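Local coordinates for core protein VP7 (Bluetongue virus, PDB 1BVP) that forms trimeric capsomers that assemble on a VP3 scaffold in the bluetongue virus core, and probably takes part in host cell surface receptor binding, at residues D157-L163 / A241-V247; A36-Y40 / F63-M68; L18-I23 / M50-S54; M69-I75 / L308-L313. All blocks are in the same frame, centred on the assembly; numbering follows the deposited sequence.

Overall arrangement
These contacts illustrate how chemistry follows position in a two-part capsid protein. Interaction 1 is a buried strand pair in the beta domain, its centre about 61 Å from that of interaction 2 and on the opposite side of the chain's centre; backbone hydrogen bonds dominate it. Interactions 2, 3 and 4 belong to the helical part. Interactions 2 and 4 share helix 55-73: the former mixes a tyrosine-aspartate bond with methionine packing, the latter is mainly apolar packing. Interaction 3, partly buried, joins the loops flanking helix 27-44 through one arginine-to-carbonyl hydrogen bond and leucine-proline packing, and touches interaction 2 at I37 and M50. Along the sequence, interaction 1 is nested inside the loop that interaction 4 closes.

Interaction 1. Residues D157-L163 / A241-V247; sequences DMIQVSL and AMVQIQV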
# COMPACT_ATOMS: atom_id res chain seq x y z
N ASP A 157 16.44 9.22 9.66
CA ASP A 157 16.54 9.53 8.23
C ASP A 157 17.30 10.81 7.99
O ASP A 157 17.21 11.38 6.89
CB ASP A 157 15.13 9.75 7.68
CG ASP A 157 14.40 10.94 8.32
OD1 ASP A 157 14.84 11.42 9.40
OD2 ASP A 157 13.38 11.38 7.75
N MET A 158 18.14 11.19 8.94
CA MET A 158 18.79 12.49 8.83
C MET A 158 20.20 12.64 9.35
O MET A 158 20.60 11.99 10.34
CB MET A 158 17.91 13.44 9.62
CG MET A 158 18.04 14.83 9.26
SD MET A 158 16.48 15.37 8.67
CE MET A 158 17.10 16.15 7.34
N ILE A 159 20.97 13.49 8.68
CA ILE A 159 22.32 13.82 9.14
C ILE A 159 22.44 15.35 9.06
O ILE A 159 21.67 16.03 8.33
CB ILE A 159 23.47 13.19 8.32
CG1 ILE A 159 23.63 13.89 6.98
CG2 ILE A 159 23.30 11.69 8.19
CD1 ILE A 159 25.01 13.75 6.43
N GLN A 160 23.36 15.90 9.85
CA GLN A 160 23.64 17.35 9.85
C GLN A 160 25.14 17.45 9.82
O GLN A 160 25.83 16.53 10.29
CB GLN A 160 23.08 18.09 11.06
CG GLN A 160 23.54 17.53 12.38
CD GLN A 160 22.68 17.99 13.53
OE1 GLN A 160 21.65 18.62 13.35
NE2 GLN A 160 23.10 17.66 14.74
N VAL A 161 25.62 18.48 9.14
CA VAL A 161 27.05 18.72 8.98
C VAL A 161 27.35 20.12 9.52
O VAL A 161 26.61 21.08 9.19
CB VAL A 161 27.45 18.70 7.47
CG1 VAL A 161 28.93 18.59 7.31
CG2 VAL A 161 26.76 17.60 6.76
N SER A 162 28.37 20.22 10.37
CA SER A 162 28.84 21.50 10.93
C SER A 162 30.06 21.89 10.11
O SER A 162 30.99 21.09 9.93
CB SER A 162 29.32 21.34 12.38
OG SER A 162 28.32 20.86 13.24
N LEU A 163 30.07 23.11 9.58
CA LEU A 163 31.21 23.58 8.79
C LEU A 163 31.86 24.84 9.42
O LEU A 163 31.15 25.82 9.74
CB LEU A 163 30.76 23.99 7.37
CG LEU A 163 30.14 23.17 6.24
CD1 LEU A 163 31.14 22.18 5.73
CD2 LEU A 163 28.88 22.51 6.71
N ALA A 241 28.64 27.35 9.74
CA ALA A 241 27.44 26.95 9.03
C ALA A 241 27.03 25.53 9.38
O ALA A 241 27.85 24.72 9.84
CB ALA A 241 27.67 27.06 7.52
N MET A 242 25.73 25.26 9.24
CA MET A 242 25.19 23.92 9.46
C MET A 242 24.22 23.55 8.34
O MET A 242 23.41 24.40 7.90
CB MET A 242 24.48 23.82 10.79
CG MET A 242 25.41 23.50 11.87
SD MET A 242 24.57 23.06 13.36
CE MET A 242 24.76 21.23 13.28
N VAL A 243 24.34 22.34 7.79
CA VAL A 243 23.38 21.92 6.77
C VAL A 243 22.78 20.61 7.20
O VAL A 243 23.45 19.84 7.92
CB VAL A 243 24.01 21.75 5.35
CG1 VAL A 243 24.74 23.00 4.94
CG2 VAL A 243 24.93 20.56 5.30
N GLN A 244 21.48 20.41 6.90
CA GLN A 244 20.88 19.08 7.17
C GLN A 244 20.70 18.38 5.85
O GLN A 244 20.47 19.03 4.82
CB GLN A 244 19.57 19.10 7.92
CG GLN A 244 18.36 19.31 7.12
CD GLN A 244 17.12 19.19 7.98
OE1 GLN A 244 17.22 18.82 9.14
NE2 GLN A 244 15.94 19.49 7.42
N ILE A 245 20.97 17.09 5.86
CA ILE A 245 20.79 16.28 4.66
C ILE A 245 19.87 15.15 5.04
O ILE A 245 20.15 14.36 5.96
CB ILE A 245 22.09 15.71 4.14
CG1 ILE A 245 23.00 16.86 3.68
CG2 ILE A 245 21.79 14.80 2.99
CD1 ILE A 245 24.42 16.39 3.34
N GLN A 246 18.69 15.17 4.41
CA GLN A 246 17.65 14.18 4.65
C GLN A 246 17.58 13.09 3.59
O GLN A 246 17.61 13.39 2.39
CB GLN A 246 16.30 14.87 4.61
CG GLN A 246 15.18 13.95 4.96
CD GLN A 246 13.82 14.60 4.75
OE1 GLN A 246 13.73 15.78 4.40
NE2 GLN A 246 12.76 13.82 4.96
N VAL A 247 17.52 11.83 4.04
CA VAL A 247 17.34 10.70 3.11
C VAL A 247 15.82 10.50 3.06
O VAL A 247 15.22 9.85 3.95
CB VAL A 247 18.04 9.39 3.58
CG1 VAL A 247 17.64 8.26 2.68
CG2 VAL A 247 19.54 9.54 3.51
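This is a buried antiparallel strand pairing inside the beta domain, in which I159, V161 and L163 stand in hydrogen-bonded pairs with I245, V243 and A241. Each pair carries two N-H...O=C bonds: I245 N reaches I159 O at 2.8 Å, and V161 N reaches V243 O at the same 2.8 Å. A further bond, from V247 N to D157 O (2.9 Å), extends the ladder just before strand 158-163 begins. The hydrogen-bonded pairs send their side chains to one face, where V161 and V243, and likewise I159 and I245, lie side by side pointing the same way; V161 CG2 meets V243 CG2 at 3.8 Å, and I159 CG1 meets I245 CB at 3.7 Å.

The other face is more polar. M242 bends at its thioether (chi3 102°), bringing CE to 3.9 Å from Q160 CD and 3.6 Å from S162 OG. The Q160 amide is itself held by G139 N and Q137 O, S162 OG by F142 O, and Q246 OE1 by R189. P156 of a second subunit packs on Q246. With strands 149-155 and 183-195 bonded to the outer sides of the pair, the two strands lie in the interior of an antiparallel sheet of the jelly-roll beta-sandwich characteristic of orbivirus VP7.

Interaction 2. Residues A36-Y40 / F63-M68; sequences AINRY and FMCLDM
Y40 and M64 form a Met-aromatic contact where helix 27-44 crosses helix 55-73 in the helical domain, at 80° and with segment axes 12.0 Å apart. That wide spacing is spanned by long side chains.

M64 CG sits almost over the middle of the Y40 ring, 3.4 Å from its centroid, as a CH-pi contact. M64 SD lies obliquely at 4.2 Å from the same centroid. M68 CE approaches the ring obliquely, 4.3 Å from Y40 CD1.

Apolar packing continues beyond the ring. The bend at chi3 (66°) sets the M64 methyl beside I37, one turn before Y40, whose CG1 is 4.1 Å from M64 SD.

The polar part lies at the far end of the ring. With CG anti to the backbone N (chi1 -176°), the tyrosine reaches straight across to D67. The carboxylate has several partners: R46 makes a salt bridge to OD2 and also bonds the tyrosine hydroxyl, while Y84 and H87 N hold OD1. This network fixes the buried carboxylate and probably favours its charged form. In the ring plane, at its edge, Y40 OH donates to D67 OD2 at 2.7 Å, using the oxygen's anti lone pair.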
# COMPACT_ATOMS: atom_id res chain seq x y z
N ALA A 36 -12.36 -32.61 -9.74
CA ALA A 36 -11.53 -32.56 -8.55
C ALA A 36 -12.07 -33.44 -7.45
O ALA A 36 -11.35 -34.27 -6.91
CB ALA A 36 -11.39 -31.14 -8.08
N ILE A 37 -13.34 -33.29 -7.14
CA ILE A 37 -13.94 -34.07 -6.06
C ILE A 37 -13.93 -35.55 -6.38
O ILE A 37 -13.73 -36.38 -5.49
CB ILE A 37 -15.35 -33.60 -5.76
CG1 ILE A 37 -15.29 -32.19 -5.17
CG2 ILE A 37 -16.04 -34.56 -4.79
CD1 ILE A 37 -16.62 -31.63 -4.81
N ASN A 38 -14.12 -35.88 -7.65
CA ASN A 38 -14.12 -37.27 -8.05
C ASN A 38 -12.68 -37.84 -7.83
O ASN A 38 -12.53 -38.84 -7.14
CB ASN A 38 -14.65 -37.40 -9.50
CG ASN A 38 -14.64 -38.86 -10.03
OD1 ASN A 38 -15.56 -39.61 -9.74
ND2 ASN A 38 -13.62 -39.24 -10.82
N ARG A 39 -11.63 -37.18 -8.34
CA ARG A 39 -10.26 -37.70 -8.14
C ARG A 39 -9.96 -37.82 -6.65
O ARG A 39 -9.47 -38.83 -6.17
CB ARG A 39 -9.22 -36.78 -8.75
CG ARG A 39 -8.75 -37.20 -10.10
CD ARG A 39 -8.14 -38.58 -10.07
NE ARG A 39 -6.68 -38.57 -9.99
CZ ARG A 39 -5.92 -39.63 -10.22
NH1 ARG A 39 -6.48 -40.79 -10.53
NH2 ARG A 39 -4.59 -39.54 -10.16
N TYR A 40 -10.30 -36.77 -5.92
CA TYR A 40 -10.06 -36.72 -4.51
C TYR A 40 -10.72 -37.87 -3.77
O TYR A 40 -10.04 -38.62 -3.08
CB TYR A 40 -10.55 -35.38 -3.97
CG TYR A 40 -10.24 -35.20 -2.51
CD1 TYR A 40 -8.93 -34.95 -2.07
CD2 TYR A 40 -11.25 -35.34 -1.55
CE1 TYR A 40 -8.64 -34.86 -0.71
CE2 TYR A 40 -10.97 -35.24 -0.19
CZ TYR A 40 -9.68 -35.01 0.21
OH TYR A 40 -9.42 -34.93 1.55
N PHE A 63 -12.16 -30.17 4.84
CA PHE A 63 -10.99 -31.01 5.01
C PHE A 63 -10.32 -31.29 3.69
O PHE A 63 -9.10 -31.43 3.64
CB PHE A 63 -11.35 -32.30 5.69
CG PHE A 63 -11.80 -32.13 7.11
CD1 PHE A 63 -11.40 -31.03 7.86
CD2 PHE A 63 -12.65 -33.08 7.69
CE1 PHE A 63 -11.82 -30.88 9.18
CE2 PHE A 63 -13.07 -32.93 9.01
CZ PHE A 63 -12.67 -31.84 9.76
N MET A 64 -11.10 -31.30 2.61
CA MET A 64 -10.54 -31.55 1.29
C MET A 64 -9.67 -30.35 0.91
O MET A 64 -8.60 -30.49 0.35
CB MET A 64 -11.65 -31.74 0.25
CG MET A 64 -11.09 -31.90 -1.14
SD MET A 64 -12.29 -31.87 -2.43
CE MET A 64 -12.95 -30.16 -2.37
N CYS A 65 -10.17 -29.17 1.23
CA CYS A 65 -9.43 -27.94 0.95
C CYS A 65 -8.17 -27.87 1.80
O CYS A 65 -7.08 -27.53 1.29
CB CYS A 65 -10.33 -26.79 1.24
SG CYS A 65 -11.56 -26.60 -0.03
N LEU A 66 -8.30 -28.22 3.09
CA LEU A 66 -7.15 -28.24 3.98
C LEU A 66 -6.08 -29.19 3.42
O LEU A 66 -4.90 -28.84 3.33
CB LEU A 66 -7.59 -28.68 5.37
CG LEU A 66 -6.55 -28.70 6.50
CD1 LEU A 66 -5.73 -27.43 6.54
CD2 LEU A 66 -7.30 -28.86 7.81
N ASP A 67 -6.50 -30.37 2.98
CA ASP A 67 -5.54 -31.33 2.42
C ASP A 67 -4.82 -30.77 1.22
O ASP A 67 -3.62 -30.97 1.05
CB ASP A 67 -6.25 -32.62 1.96
CG ASP A 67 -6.34 -33.66 3.05
OD1 ASP A 67 -5.58 -33.59 4.04
OD2 ASP A 67 -7.17 -34.58 2.92
N MET A 68 -5.58 -30.10 0.36
CA MET A 68 -5.05 -29.53 -0.85
C MET A 68 -4.10 -28.38 -0.58
O MET A 68 -3.07 -28.27 -1.24
CB MET A 68 -6.18 -29.11 -1.76
CG MET A 68 -6.93 -30.29 -2.33
SD MET A 68 -8.17 -29.80 -3.51
CE MET A 68 -8.37 -31.36 -4.31

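Interaction 3. Residues L18-I23 / M50-S54; sequences LQEARI and MRPTS
The two interhelical loops flanking helix 27-44 in the helical domain meet where the R51 guanidinium reaches the main-chain carbonyl of A21. Residues 18-23 follow helix 2-15, and residues 50-54 lead into helix 55-73, which S54 N-caps through its hydroxyl to Q57 N. Neither segment has regular secondary structure, so side chains and carbonyls, not a ladder or helix pair, define the contact.

R51 leaves its backbone with CG anti to N and then bends twice, at chi2 (91°) and chi3 (48°), which steers the guanidinium to the carbonyls of the other loop. NH1 donates to A21 O in a rather long bond of 3.2 Å, along a fairly straight path of 161°, and the carbonyl oxygen lies close to the guanidinium plane, at its edge. A21 and R22 are exposed and poorly ordered, which makes the exact geometry of this bond less certain. I23 O is about as near, 3.1 Å from R51 NH1, but the angle is too poor for a hydrogen bond. The aliphatic part of the arginine also lies against the carbonyl, with R51 CD 3.5 Å from A21 O.

In the trimer, P97 and R7 of a third subunit pack on R22 and I23. Deeper in, L18 packs on L33 of helix 27-44 and M61 of helix 55-73, and meets the second loop's backbone and ring: L18 CD2 is 3.9 Å from M50 O, and L18 CG is 4.4 Å from P52 CD.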
# COMPACT_ATOMS: atom_id res chain seq x y z
N LEU A 18 -19.76 -21.88 -2.88
CA LEU A 18 -20.88 -22.59 -2.26
C LEU A 18 -21.48 -21.86 -1.06
O LEU A 18 -21.64 -22.45 0.02
CB LEU A 18 -20.41 -23.98 -1.85
CG LEU A 18 -20.30 -25.03 -2.98
CD1 LEU A 18 -20.51 -24.43 -4.32
CD2 LEU A 18 -18.98 -25.71 -2.97
N GLN A 19 -21.90 -20.62 -1.29
CA GLN A 19 -22.45 -19.80 -0.23
C GLN A 19 -23.75 -20.37 0.32
O GLN A 19 -23.96 -20.44 1.52
CB GLN A 19 -22.63 -18.33 -0.70
CG GLN A 19 -21.76 -17.24 0.03
CD GLN A 19 -20.50 -16.76 -0.77
OE1 GLN A 19 -19.54 -17.50 -0.98
NE2 GLN A 19 -20.51 -15.51 -1.15
N GLU A 20 -24.58 -20.92 -0.54
CA GLU A 20 -25.84 -21.42 -0.03
C GLU A 20 -26.24 -22.75 -0.68
O GLU A 20 -25.52 -23.30 -1.54
CB GLU A 20 -26.86 -20.28 -0.16
CG GLU A 20 -28.29 -20.59 0.00
CD GLU A 20 -29.09 -19.74 -0.95
OE1 GLU A 20 -28.91 -18.49 -0.88
OE2 GLU A 20 -29.82 -20.31 -1.82
N ALA A 21 -27.35 -23.30 -0.20
CA ALA A 21 -27.86 -24.58 -0.65
C ALA A 21 -28.47 -24.66 -2.06
O ALA A 21 -28.03 -25.48 -2.88
CB ALA A 21 -28.85 -25.13 0.39
N ARG A 22 -29.43 -23.79 -2.37
CA ARG A 22 -30.10 -23.85 -3.67
C ARG A 22 -29.62 -22.98 -4.84
O ARG A 22 -30.15 -23.09 -5.95
CB ARG A 22 -31.63 -23.74 -3.50
CG ARG A 22 -32.16 -22.46 -2.81
CD ARG A 22 -33.70 -22.46 -2.83
NE ARG A 22 -34.21 -22.49 -4.22
CZ ARG A 22 -35.42 -22.91 -4.59
NH1 ARG A 22 -36.30 -23.36 -3.69
NH2 ARG A 22 -35.76 -22.88 -5.88
N ILE A 23 -28.60 -22.15 -4.62
CA ILE A 23 -28.06 -21.29 -5.67
C ILE A 23 -27.61 -22.05 -6.92
O ILE A 23 -27.37 -23.25 -6.86
CB ILE A 23 -26.90 -20.42 -5.12
CG1 ILE A 23 -25.88 -21.22 -4.27
CG2 ILE A 23 -27.52 -19.38 -4.20
CD1 ILE A 23 -24.80 -22.02 -5.01
N MET A 50 -20.65 -32.41 -3.90
CA MET A 50 -20.46 -31.16 -4.61
C MET A 50 -21.31 -30.06 -4.01
O MET A 50 -20.96 -28.91 -4.16
CB MET A 50 -20.80 -31.28 -6.08
CG MET A 50 -19.91 -32.23 -6.84
SD MET A 50 -20.00 -31.87 -8.58
CE MET A 50 -20.70 -30.06 -8.61
N ARG A 51 -22.44 -30.38 -3.40
CA ARG A 51 -23.25 -29.33 -2.80
C ARG A 51 -23.57 -29.74 -1.37
O ARG A 51 -24.57 -30.41 -1.10
CB ARG A 51 -24.54 -29.09 -3.60
CG ARG A 51 -25.30 -27.83 -3.15
CD ARG A 51 -24.86 -26.61 -3.96
NE ARG A 51 -24.86 -26.91 -5.40
CZ ARG A 51 -25.87 -26.71 -6.24
NH1 ARG A 51 -27.01 -26.18 -5.81
NH2 ARG A 51 -25.76 -27.05 -7.53
N PRO A 52 -22.70 -29.36 -0.43
CA PRO A 52 -22.83 -29.67 1.00
C PRO A 52 -24.00 -28.95 1.67
O PRO A 52 -24.22 -27.78 1.43
CB PRO A 52 -21.51 -29.16 1.57
CG PRO A 52 -20.60 -29.08 0.36
CD PRO A 52 -21.49 -28.56 -0.68
N THR A 53 -24.74 -29.65 2.53
CA THR A 53 -25.86 -29.03 3.25
C THR A 53 -25.64 -29.18 4.77
O THR A 53 -25.55 -28.19 5.50
CB THR A 53 -27.24 -29.59 2.79
OG1 THR A 53 -27.22 -31.03 2.76
CG2 THR A 53 -27.53 -29.12 1.38
N SER A 54 -25.45 -30.41 5.22
CA SER A 54 -25.21 -30.65 6.63
C SER A 54 -23.82 -30.21 7.07
O SER A 54 -22.91 -30.10 6.26
CB SER A 54 -25.37 -32.14 6.95
OG SER A 54 -24.35 -32.92 6.34

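Interaction 4. Residues M69-I75 / L308-L313; sequences MLSAAGI and LTLLLL
The only flat groups where M69, A72 and A73 meet L308 and L312 are main-chain peptides, for neither segment contributes an aromatic ring or a planar polar side chain. Aliphatic carbons settle beside these peptides: M69 CG lies 3.9 Å from L312 O, L308 CD1 lies 4.0 Å from A72 O, and L312 CD2 lies 4.0 Å from A73 N.

Around them the side-chain packing is mainly apolar. L312 is the central side chain. Its CD2 branch reaches the small methyl of A72, at 3.8 Å from CB, while its CB packs against the M69 chain, 4.1 Å from CG. M69 starts with CG anti to the backbone N, then bends at chi2 (-90°) and again at the thioether, so that the chain slants across L312 and CE comes to 4.4 Å from L313 CG. The short side chain of A73 lets the backbones come near each other beside T309, whose CA is 5.6 Å from A73 CA. The T309 hydroxyl is taken up within its own helix by D305 O, leaving its methyl group toward M69 and I75.

Helix 55-73 ends here. G74, with positive phi, is the C-prime residue of a Schellman motif in which I75 N bonds back to L70 O, and I75 then turns its side chain toward T309. W278 and L286 pack against L313 from helix 276-286. The two helices run almost antiparallel, at 166° with segment axes 9.9 Å apart: helix-bundle packing in the core of the VP7 helical domain, joining chain that precedes the beta domain to chain that follows it.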
# COMPACT_ATOMS: atom_id res chain seq x y z
N MET A 69 -4.44 -27.54 0.40
CA MET A 69 -3.60 -26.42 0.79
C MET A 69 -2.26 -26.99 1.36
O MET A 69 -1.19 -26.67 0.86
CB MET A 69 -4.34 -25.59 1.84
CG MET A 69 -3.61 -24.33 2.36
SD MET A 69 -2.58 -24.66 3.81
CE MET A 69 -1.06 -23.88 3.37
N LEU A 70 -2.33 -27.94 2.29
CA LEU A 70 -1.11 -28.51 2.85
C LEU A 70 -0.24 -29.19 1.82
O LEU A 70 0.97 -29.02 1.82
CB LEU A 70 -1.40 -29.45 4.02
CG LEU A 70 -2.20 -28.77 5.15
CD1 LEU A 70 -2.67 -29.76 6.17
CD2 LEU A 70 -1.37 -27.65 5.80
N SER A 71 -0.85 -29.92 0.90
CA SER A 71 -0.05 -30.61 -0.12
C SER A 71 0.63 -29.63 -1.08
O SER A 71 1.79 -29.80 -1.42
CB SER A 71 -0.88 -31.64 -0.90
OG SER A 71 -1.31 -32.67 -0.02
N ALA A 72 -0.08 -28.58 -1.47
CA ALA A 72 0.53 -27.60 -2.38
C ALA A 72 1.65 -26.83 -1.68
O ALA A 72 2.61 -26.44 -2.34
CB ALA A 72 -0.53 -26.63 -2.89
N ALA A 73 1.51 -26.58 -0.38
CA ALA A 73 2.50 -25.85 0.41
C ALA A 73 3.67 -26.72 0.85
O ALA A 73 4.70 -26.20 1.26
CB ALA A 73 1.85 -25.21 1.60
N GLY A 74 3.50 -28.03 0.76
CA GLY A 74 4.56 -28.95 1.13
C GLY A 74 4.69 -29.18 2.62
O GLY A 74 5.72 -29.65 3.09
N ILE A 75 3.62 -28.91 3.34
CA ILE A 75 3.58 -29.05 4.79
C ILE A 75 2.91 -30.33 5.28
O ILE A 75 1.95 -30.83 4.70
CB ILE A 75 2.77 -27.89 5.39
CG1 ILE A 75 3.40 -26.55 5.01
CG2 ILE A 75 2.59 -28.04 6.88
CD1 ILE A 75 2.55 -25.38 5.38
N LEU A 308 3.93 -18.31 -1.02
CA LEU A 308 2.92 -19.27 -1.44
C LEU A 308 2.03 -19.68 -0.28
O LEU A 308 0.79 -19.66 -0.38
CB LEU A 308 3.59 -20.51 -1.96
CG LEU A 308 3.15 -21.09 -3.29
CD1 LEU A 308 3.17 -22.58 -3.11
CD2 LEU A 308 1.77 -20.63 -3.68
N THR A 309 2.68 -20.08 0.80
CA THR A 309 1.96 -20.49 2.00
C THR A 309 1.00 -19.40 2.49
O THR A 309 -0.12 -19.69 2.92
CB THR A 309 2.95 -20.87 3.11
OG1 THR A 309 3.83 -21.92 2.66
CG2 THR A 309 2.23 -21.31 4.34
N LEU A 310 1.42 -18.15 2.43
CA LEU A 310 0.57 -17.05 2.86
C LEU A 310 -0.62 -16.96 1.93
O LEU A 310 -1.75 -16.88 2.41
CB LEU A 310 1.33 -15.71 2.91
CG LEU A 310 2.36 -15.67 4.05
CD1 LEU A 310 3.28 -14.52 3.84
CD2 LEU A 310 1.69 -15.63 5.40
N LEU A 311 -0.37 -16.95 0.62
CA LEU A 311 -1.47 -16.86 -0.35
C LEU A 311 -2.46 -18.02 -0.20
O LEU A 311 -3.68 -17.82 -0.10
CB LEU A 311 -0.94 -16.84 -1.77
CG LEU A 311 -0.13 -15.58 -2.00
CD1 LEU A 311 0.27 -15.55 -3.45
CD2 LEU A 311 -0.96 -14.35 -1.63
N LEU A 312 -1.92 -19.23 -0.14
CA LEU A 312 -2.71 -20.43 0.02
C LEU A 312 -3.52 -20.39 1.34
O LEU A 312 -4.74 -20.68 1.36
CB LEU A 312 -1.77 -21.64 -0.07
CG LEU A 312 -1.68 -22.53 -1.33
CD1 LEU A 312 -2.02 -21.82 -2.58
CD2 LEU A 312 -0.31 -23.15 -1.43
N LEU A 313 -2.89 -19.98 2.43
CA LEU A 313 -3.59 -19.90 3.71
C LEU A 313 -4.68 -18.83 3.71
O LEU A 313 -5.72 -19.02 4.32
CB LEU A 313 -2.62 -19.61 4.82
CG LEU A 313 -2.49 -20.62 5.94
CD1 LEU A 313 -1.67 -19.93 7.01
CD2 LEU A 313 -3.84 -21.05 6.50